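Local coordinates for protein oxidoreductase (Azotobacter vinelandii, PDB 7D5M) that binds NAD+ in a Rossmann-fold domain and probably acts as a dehydrogenase related to inositol dehydrogenase, a member of the Gfo/Idh/MocA oxidoreductase family, at residues P289-A293 with V303-G307; E151-M156 with L311-A315; L226-R230 with R375-D381. One frame throughout, in Å; residues are numbered along the deposited sequence.

Overall arrangement
All three contacts belong to the C-terminal alpha/beta domain, whose mixed sheet carries contact 1 at one end and contact 3 near the other. Contact 1 pairs strands 291-296 and 301-305 at the open end of their hairpin; contact 2 docks helix 148-158 onto the loop that follows. The two are neighbours, with centres about 11 Å apart, and they meet where Leu304 CD1 lies 3.6 Å from Met156 SD. Contact 3, strand 223-231 against helix 363-381, stands apart, its centre about 34 Å from that of contact 1 and about 33 Å from that of contact 2. Contacts 1 and 2 lie away from the NAD site; in contact 3 the Val377 side chain is about 12 Å from that of NAD-binding Asn94.

Contact 1: P289-A293 with V303-G307; sequences PNQLA and VLERG
Leu292 and Leu304 form the hydrogen-bonded pair between Gln291-Glu305 and Ala293-Val303 in this antiparallel hairpin: Leu304 N donates to Leu292 O at 2.7 Å, and Leu292 N returns a bond to Leu304 O at 2.8 Å. Their side chains run side by side on the tightly packed, buried face, with Leu292 CD2 4.1 Å from Leu304 CD1. Helix 148-158 lies against this face, where Leu292 touches Leu149 and Leu304 rests on Gln152 and Met156.

The other face, carrying Gln291, Glu305, Ala293 and Val303, is partly exposed and more polar. Gln291 NE2 donates to Glu305 OE1 at 3.1 Å, a nearly straight bond that leaves in the amide plane but meets the oxygen from above the carboxylate plane. Both chains bend at chi2 (82° in Gln291, -89° in Glu305), which folds them alongside one another. Val303 CG1 packs 3.7 Å from Gln291 CG, nearer the backbone than the polar ends. Subunit contacts lie close by: Val303 pairs with a strand of a second subunit, so the sheet continues across the interface, while Gln291 and Glu305 pack on a third.

Beyond the strand end, Arg306 N binds Asn290 O at 3.0 Å. The Arg306 side chain then runs beside Asn290, bringing CD within 3.4 Å of Asn290 OD1, before its guanidinium reaches Asp319 and the carbonyl of His325; Asn290 ND2 bonds to the carbonyl of Glu327. The chemistry is thus divided: leucines seal the hairpin against its helix, an amide-carboxylate bond ties the strands on the partly exposed face, and the buried arginine, its charge probably balanced by Asp319, anchors the following loop.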
# COMPACT_ATOMS: atom_id res chain seq x y z
N PRO A 289 -1.37 1.75 -13.04
CA PRO A 289 -2.18 1.14 -14.10
C PRO A 289 -1.74 -0.29 -14.45
O PRO A 289 -2.48 -0.96 -15.13
CB PRO A 289 -1.93 2.08 -15.28
CG PRO A 289 -0.51 2.54 -15.07
CD PRO A 289 -0.40 2.72 -13.57
N ASN A 290 -0.58 -0.72 -13.95
CA ASN A 290 0.02 -2.04 -14.28
C ASN A 290 -0.45 -3.14 -13.33
O ASN A 290 0.02 -4.26 -13.50
CB ASN A 290 1.55 -1.94 -14.30
CG ASN A 290 2.00 -0.85 -15.24
OD1 ASN A 290 1.61 -0.84 -16.41
ND2 ASN A 290 2.81 0.07 -14.74
N GLN A 291 -1.34 -2.83 -12.38
CA GLN A 291 -1.91 -3.82 -11.44
C GLN A 291 -3.43 -3.79 -11.53
O GLN A 291 -4.00 -2.73 -11.84
CB GLN A 291 -1.44 -3.57 -10.01
CG GLN A 291 0.04 -3.89 -9.81
CD GLN A 291 0.94 -2.76 -10.25
OE1 GLN A 291 0.66 -1.59 -9.98
NE2 GLN A 291 2.04 -3.09 -10.92
N LEU A 292 -4.05 -4.94 -11.29
CA LEU A 292 -5.52 -5.07 -11.23
C LEU A 292 -5.86 -5.96 -10.04
O LEU A 292 -5.40 -7.13 -10.01
CB LEU A 292 -6.03 -5.65 -12.55
CG LEU A 292 -7.53 -5.90 -12.62
CD1 LEU A 292 -8.29 -4.59 -12.71
CD2 LEU A 292 -7.86 -6.79 -13.80
N ALA A 293 -6.56 -5.40 -9.05
CA ALA A 293 -7.02 -6.16 -7.86
C ALA A 293 -8.08 -7.16 -8.31
O ALA A 293 -8.97 -6.76 -9.07
CB ALA A 293 -7.57 -5.24 -6.80
N VAL A 303 -3.48 -9.81 -6.85
CA VAL A 303 -3.13 -8.67 -7.73
C VAL A 303 -2.64 -9.25 -9.06
O VAL A 303 -1.70 -10.04 -9.06
CB VAL A 303 -2.07 -7.76 -7.07
CG1 VAL A 303 -1.59 -6.69 -8.04
CG2 VAL A 303 -2.60 -7.12 -5.80
N LEU A 304 -3.30 -8.88 -10.15
CA LEU A 304 -2.88 -9.30 -11.50
C LEU A 304 -1.92 -8.24 -12.04
O LEU A 304 -2.23 -7.04 -11.89
CB LEU A 304 -4.09 -9.44 -12.42
CG LEU A 304 -5.27 -10.23 -11.87
CD1 LEU A 304 -6.31 -10.45 -12.96
CD2 LEU A 304 -4.84 -11.56 -11.29
N GLU A 305 -0.82 -8.67 -12.64
CA GLU A 305 0.26 -7.80 -13.14
C GLU A 305 0.27 -7.79 -14.66
O GLU A 305 0.19 -8.88 -15.26
CB GLU A 305 1.61 -8.28 -12.60
CG GLU A 305 1.82 -7.93 -11.15
CD GLU A 305 2.48 -6.58 -10.88
OE1 GLU A 305 2.87 -5.91 -11.85
OE2 GLU A 305 2.59 -6.22 -9.68
N ARG A 306 0.44 -6.61 -15.24
CA ARG A 306 0.68 -6.43 -16.69
C ARG A 306 1.79 -7.38 -17.14
O ARG A 306 2.84 -7.47 -16.44
CB ARG A 306 1.11 -4.99 -16.98
CG ARG A 306 1.19 -4.64 -18.46
CD ARG A 306 2.03 -3.39 -18.66
NE ARG A 306 3.43 -3.55 -18.27
CZ ARG A 306 4.35 -4.24 -18.94
NH1 ARG A 306 4.03 -4.88 -20.06
NH2 ARG A 306 5.58 -4.31 -18.48
N GLY A 307 1.60 -8.04 -18.28
CA GLY A 307 2.67 -8.80 -18.94
C GLY A 307 2.80 -10.24 -18.46
O GLY A 307 3.67 -10.95 -19.00

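Contact 2: E151-M156 with L311-A315; sequences EQARAM and LHPGA
Gln152 reaches from helix 148-158 into the turn formed by Leu311 to Ala315. Gln152 CB lies 3.8 Å from Ala315 CB. CG continues anti to the backbone N (chi1 172°) and lies 3.9 Å from Leu311 CD2; the bend at chi2 then brings CD to 3.6 Å from the same Leu311 CD2, with the leucine crossing the glutamine chain at about a right angle. At the tip, OE1 accepts a 2.8 Å bond from His312 N, which arrives in the carbonyl plane on a lone pair. NE2 comes to the edge of the imidazole, 3.5 Å from His312 CD2, and also makes a weak bond to Met156 SD one helical turn on. Both ends of the amide are thereby engaged, which probably limits its rotation, the OE1 bond doing most of the holding.

His312 is laid against the helix: Ala155 CB sits over one ring face, 3.6 Å from the centroid, in a CH-pi contact. His312 NE2 bonds to Glu161, which would fix the ring's turn about its CB-CG bond.

One residue earlier on the helix than Gln152, Glu151 places CG 3.5 Å from Gly314 C, and its OE2 is linked through a water to Gly314 N. Arg154 holds Glu151 from the side, NE taking OE1 and NH2 taking OE2, on the syn sides but tilted out of the carboxylate plane, in a two-pronged salt bridge.

Sequence-distant elements are therefore joined by one direct bond and one water bridge set among apolar contacts: the Gln152 carbonyl accepts from one loop amide and the carboxylate reaches another through water, while the arginine probably stabilises the ionised form of that glutamate.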
# COMPACT_ATOMS: atom_id res chain seq x y z
N GLU A 151 -8.59 -4.53 -20.77
CA GLU A 151 -8.96 -5.70 -21.60
C GLU A 151 -8.98 -6.96 -20.73
O GLU A 151 -9.89 -7.79 -20.91
CB GLU A 151 -8.01 -5.84 -22.79
CG GLU A 151 -8.07 -7.20 -23.46
CD GLU A 151 -9.40 -7.58 -24.08
OE1 GLU A 151 -10.24 -6.68 -24.32
OE2 GLU A 151 -9.58 -8.77 -24.36
N GLN A 152 -8.03 -7.10 -19.80
CA GLN A 152 -8.03 -8.25 -18.85
C GLN A 152 -9.36 -8.25 -18.08
O GLN A 152 -9.98 -9.33 -17.94
CB GLN A 152 -6.85 -8.19 -17.88
CG GLN A 152 -6.92 -9.24 -16.78
CD GLN A 152 -6.73 -10.65 -17.29
OE1 GLN A 152 -6.19 -10.87 -18.38
NE2 GLN A 152 -7.14 -11.63 -16.49
N ALA A 153 -9.76 -7.10 -17.53
CA ALA A 153 -11.00 -6.97 -16.74
C ALA A 153 -12.20 -7.33 -17.63
O ALA A 153 -13.07 -8.10 -17.18
CB ALA A 153 -11.11 -5.57 -16.18
N ARG A 154 -12.26 -6.80 -18.85
CA ARG A 154 -13.36 -7.11 -19.80
C ARG A 154 -13.48 -8.62 -19.95
O ARG A 154 -14.60 -9.15 -19.86
CB ARG A 154 -13.12 -6.49 -21.17
CG ARG A 154 -14.25 -6.75 -22.16
CD ARG A 154 -13.82 -6.60 -23.59
NE ARG A 154 -12.87 -7.66 -23.94
CZ ARG A 154 -13.18 -8.95 -24.11
NH1 ARG A 154 -14.42 -9.39 -23.97
NH2 ARG A 154 -12.22 -9.80 -24.42
N ALA A 155 -12.36 -9.28 -20.22
CA ALA A 155 -12.30 -10.73 -20.54
C ALA A 155 -12.72 -11.53 -19.31
O ALA A 155 -13.44 -12.54 -19.47
CB ALA A 155 -10.92 -11.10 -21.02
N MET A 156 -12.28 -11.12 -18.12
CA MET A 156 -12.62 -11.85 -16.87
C MET A 156 -14.13 -11.78 -16.64
O MET A 156 -14.73 -12.81 -16.27
CB MET A 156 -11.88 -11.25 -15.66
CG MET A 156 -10.40 -11.51 -15.69
SD MET A 156 -9.58 -10.50 -14.45
CE MET A 156 -10.06 -11.36 -12.95
N LEU A 311 -2.55 -13.92 -17.80
CA LEU A 311 -3.53 -12.95 -18.35
C LEU A 311 -4.19 -13.54 -19.60
O LEU A 311 -3.55 -14.35 -20.29
CB LEU A 311 -2.86 -11.62 -18.71
CG LEU A 311 -2.23 -10.85 -17.55
CD1 LEU A 311 -1.52 -9.61 -18.06
CD2 LEU A 311 -3.27 -10.46 -16.50
N HIS A 312 -5.39 -13.07 -19.91
CA HIS A 312 -6.09 -13.35 -21.18
C HIS A 312 -5.21 -12.87 -22.34
O HIS A 312 -4.51 -11.86 -22.24
CB HIS A 312 -7.48 -12.73 -21.19
CG HIS A 312 -8.48 -13.45 -20.35
ND1 HIS A 312 -9.32 -14.43 -20.87
CD2 HIS A 312 -8.83 -13.30 -19.05
CE1 HIS A 312 -10.12 -14.87 -19.92
NE2 HIS A 312 -9.84 -14.19 -18.79
N PRO A 313 -5.24 -13.56 -23.51
CA PRO A 313 -4.32 -13.24 -24.60
C PRO A 313 -4.49 -11.81 -25.14
O PRO A 313 -3.47 -11.20 -25.45
CB PRO A 313 -4.62 -14.32 -25.66
CG PRO A 313 -6.01 -14.84 -25.32
CD PRO A 313 -6.14 -14.69 -23.81
N GLY A 314 -5.72 -11.30 -25.19
CA GLY A 314 -6.03 -9.90 -25.56
C GLY A 314 -5.25 -8.90 -24.73
O GLY A 314 -4.90 -7.82 -25.27
N ALA A 315 -4.97 -9.23 -23.46
CA ALA A 315 -4.33 -8.32 -22.48
C ALA A 315 -2.80 -8.35 -22.63
O ALA A 315 -2.15 -7.50 -22.00
CB ALA A 315 -4.80 -8.67 -21.09
O HOH W 1 -8.47 -11.48 -24.27

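Contact 3: L226-R230 with R375-D381; sequences LMCSR and RCVQSAD
Arg230 reaches from strand 223-231 over the last turn of helix 363-381, its aliphatic part lying against Ala380, where CD is 3.6 Å from Ala380 CB. With CG between the backbone N and carbonyl carbon (chi1 80°) and the chain extended to NE, the guanidinium arrives beside two further helix residues. Val377 CG1 lies over one of its faces, 3.7 Å from NH2. Asp381 OD1 comes to its edge and accepts a bent 3.0 Å bond, part of a salt bridge, from Arg230 NH2, on the syn side but somewhat out of both planes, the two flat groups being turned 54° apart; a water also joins NE to the same oxygen. NH1 is directed to Glu241 and the carbonyl of Pro199, so the arginine serves two carboxylates. Replacing it with alanine is likely to leave Asp381 and Glu241 without the cation they share and to uncover the Val377 and Ala380 methyls.

Further back along the strand, Ser379 OG accepts a 2.8 Å bond from Cys228 N; this oxygen also bonds to the carbonyl of Val385. Cys228 points its CB at the helix, 3.8 Å from Cys376 CB, and Leu226 continues the apolar row with CD2 4.1 Å from Cys376 SG. Close approach of the backbones is marked by Cys228 O, 3.0 Å from Ala380 CA.

The helix crosses this strand at 66°, as a layer on the face of the sheet. Strand 243-250 flanks on one side, through Thr246, and strand 387-388 on the other, through Val387; Leu203 of helix 202-217 packs on both cysteines, while Met227, on the opposite face, meets Met227 of a neighbouring subunit.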
# COMPACT_ATOMS: atom_id res chain seq x y z
N LEU A 226 -30.91 7.37 -14.14
CA LEU A 226 -29.86 7.92 -13.26
C LEU A 226 -30.38 9.15 -12.53
O LEU A 226 -31.38 9.76 -12.95
CB LEU A 226 -28.56 8.19 -14.03
CG LEU A 226 -28.54 9.29 -15.09
CD1 LEU A 226 -28.54 10.69 -14.48
CD2 LEU A 226 -27.30 9.13 -15.96
N MET A 227 -29.72 9.48 -11.44
CA MET A 227 -29.87 10.79 -10.77
C MET A 227 -28.48 11.37 -10.57
O MET A 227 -27.49 10.61 -10.45
CB MET A 227 -30.59 10.66 -9.43
CG MET A 227 -30.06 9.55 -8.58
SD MET A 227 -30.45 9.86 -6.85
CE MET A 227 -29.57 11.41 -6.63
N CYS A 228 -28.39 12.69 -10.58
CA CYS A 228 -27.12 13.41 -10.38
C CYS A 228 -27.35 14.61 -9.48
O CYS A 228 -28.22 15.46 -9.77
CB CYS A 228 -26.49 13.81 -11.71
SG CYS A 228 -24.96 14.74 -11.50
N SER A 229 -26.57 14.67 -8.41
CA SER A 229 -26.47 15.83 -7.50
C SER A 229 -25.09 16.46 -7.70
O SER A 229 -24.09 15.74 -7.56
CB SER A 229 -26.72 15.38 -6.09
OG SER A 229 -26.16 16.30 -5.19
N ARG A 230 -25.04 17.73 -8.09
CA ARG A 230 -23.77 18.42 -8.41
C ARG A 230 -23.65 19.72 -7.62
O ARG A 230 -24.69 20.35 -7.32
CB ARG A 230 -23.63 18.62 -9.93
CG ARG A 230 -24.41 19.79 -10.50
CD ARG A 230 -24.27 19.86 -12.01
NE ARG A 230 -25.15 20.85 -12.63
CZ ARG A 230 -24.90 21.50 -13.77
NH1 ARG A 230 -23.77 21.33 -14.44
NH2 ARG A 230 -25.81 22.35 -14.24
N ARG A 375 -27.76 14.01 -19.54
CA ARG A 375 -28.76 13.41 -18.61
C ARG A 375 -28.41 13.81 -17.17
O ARG A 375 -29.35 14.15 -16.42
CB ARG A 375 -28.83 11.89 -18.74
CG ARG A 375 -29.51 11.44 -20.02
CD ARG A 375 -31.02 11.61 -20.01
NE ARG A 375 -31.50 11.33 -21.36
CZ ARG A 375 -31.55 12.23 -22.35
NH1 ARG A 375 -31.20 13.49 -22.14
NH2 ARG A 375 -31.97 11.86 -23.55
N CYS A 376 -27.14 13.76 -16.79
CA CYS A 376 -26.68 14.16 -15.43
C CYS A 376 -27.04 15.63 -15.18
O CYS A 376 -27.60 15.94 -14.11
CB CYS A 376 -25.18 13.94 -15.24
SG CYS A 376 -24.73 12.19 -15.07
N VAL A 377 -26.76 16.51 -16.14
CA VAL A 377 -27.06 17.96 -15.99
C VAL A 377 -28.58 18.13 -15.85
O VAL A 377 -29.01 18.90 -14.98
CB VAL A 377 -26.45 18.79 -17.13
CG1 VAL A 377 -26.93 20.23 -17.11
CG2 VAL A 377 -24.93 18.74 -17.07
N GLN A 378 -29.37 17.39 -16.64
CA GLN A 378 -30.86 17.44 -16.60
C GLN A 378 -31.35 17.06 -15.20
O GLN A 378 -32.18 17.80 -14.65
CB GLN A 378 -31.47 16.56 -17.69
CG GLN A 378 -31.34 17.19 -19.06
CD GLN A 378 -31.76 16.30 -20.20
OE1 GLN A 378 -32.01 15.10 -20.04
NE2 GLN A 378 -31.83 16.88 -21.39
N SER A 379 -30.83 15.97 -14.63
CA SER A 379 -31.22 15.51 -13.27
C SER A 379 -30.81 16.56 -12.24
O SER A 379 -31.66 16.90 -11.38
CB SER A 379 -30.63 14.16 -12.95
OG SER A 379 -30.79 13.85 -11.57
N ALA A 380 -29.57 17.03 -12.30
CA ALA A 380 -28.97 17.97 -11.32
C ALA A 380 -29.78 19.26 -11.30
O ALA A 380 -30.07 19.76 -10.20
CB ALA A 380 -27.53 18.26 -11.66
N ASP A 381 -30.15 19.77 -12.48
CA ASP A 381 -30.90 21.04 -12.65
C ASP A 381 -32.31 20.89 -12.06
O ASP A 381 -32.87 21.92 -11.63
CB ASP A 381 -30.93 21.46 -14.12
CG ASP A 381 -29.63 22.08 -14.61
OD1 ASP A 381 -28.74 22.32 -13.77
OD2 ASP A 381 -29.52 22.32 -15.82
O HOH W 2 -27.42 21.95 -11.38
O HOH W 3 -27.67 19.06 -8.03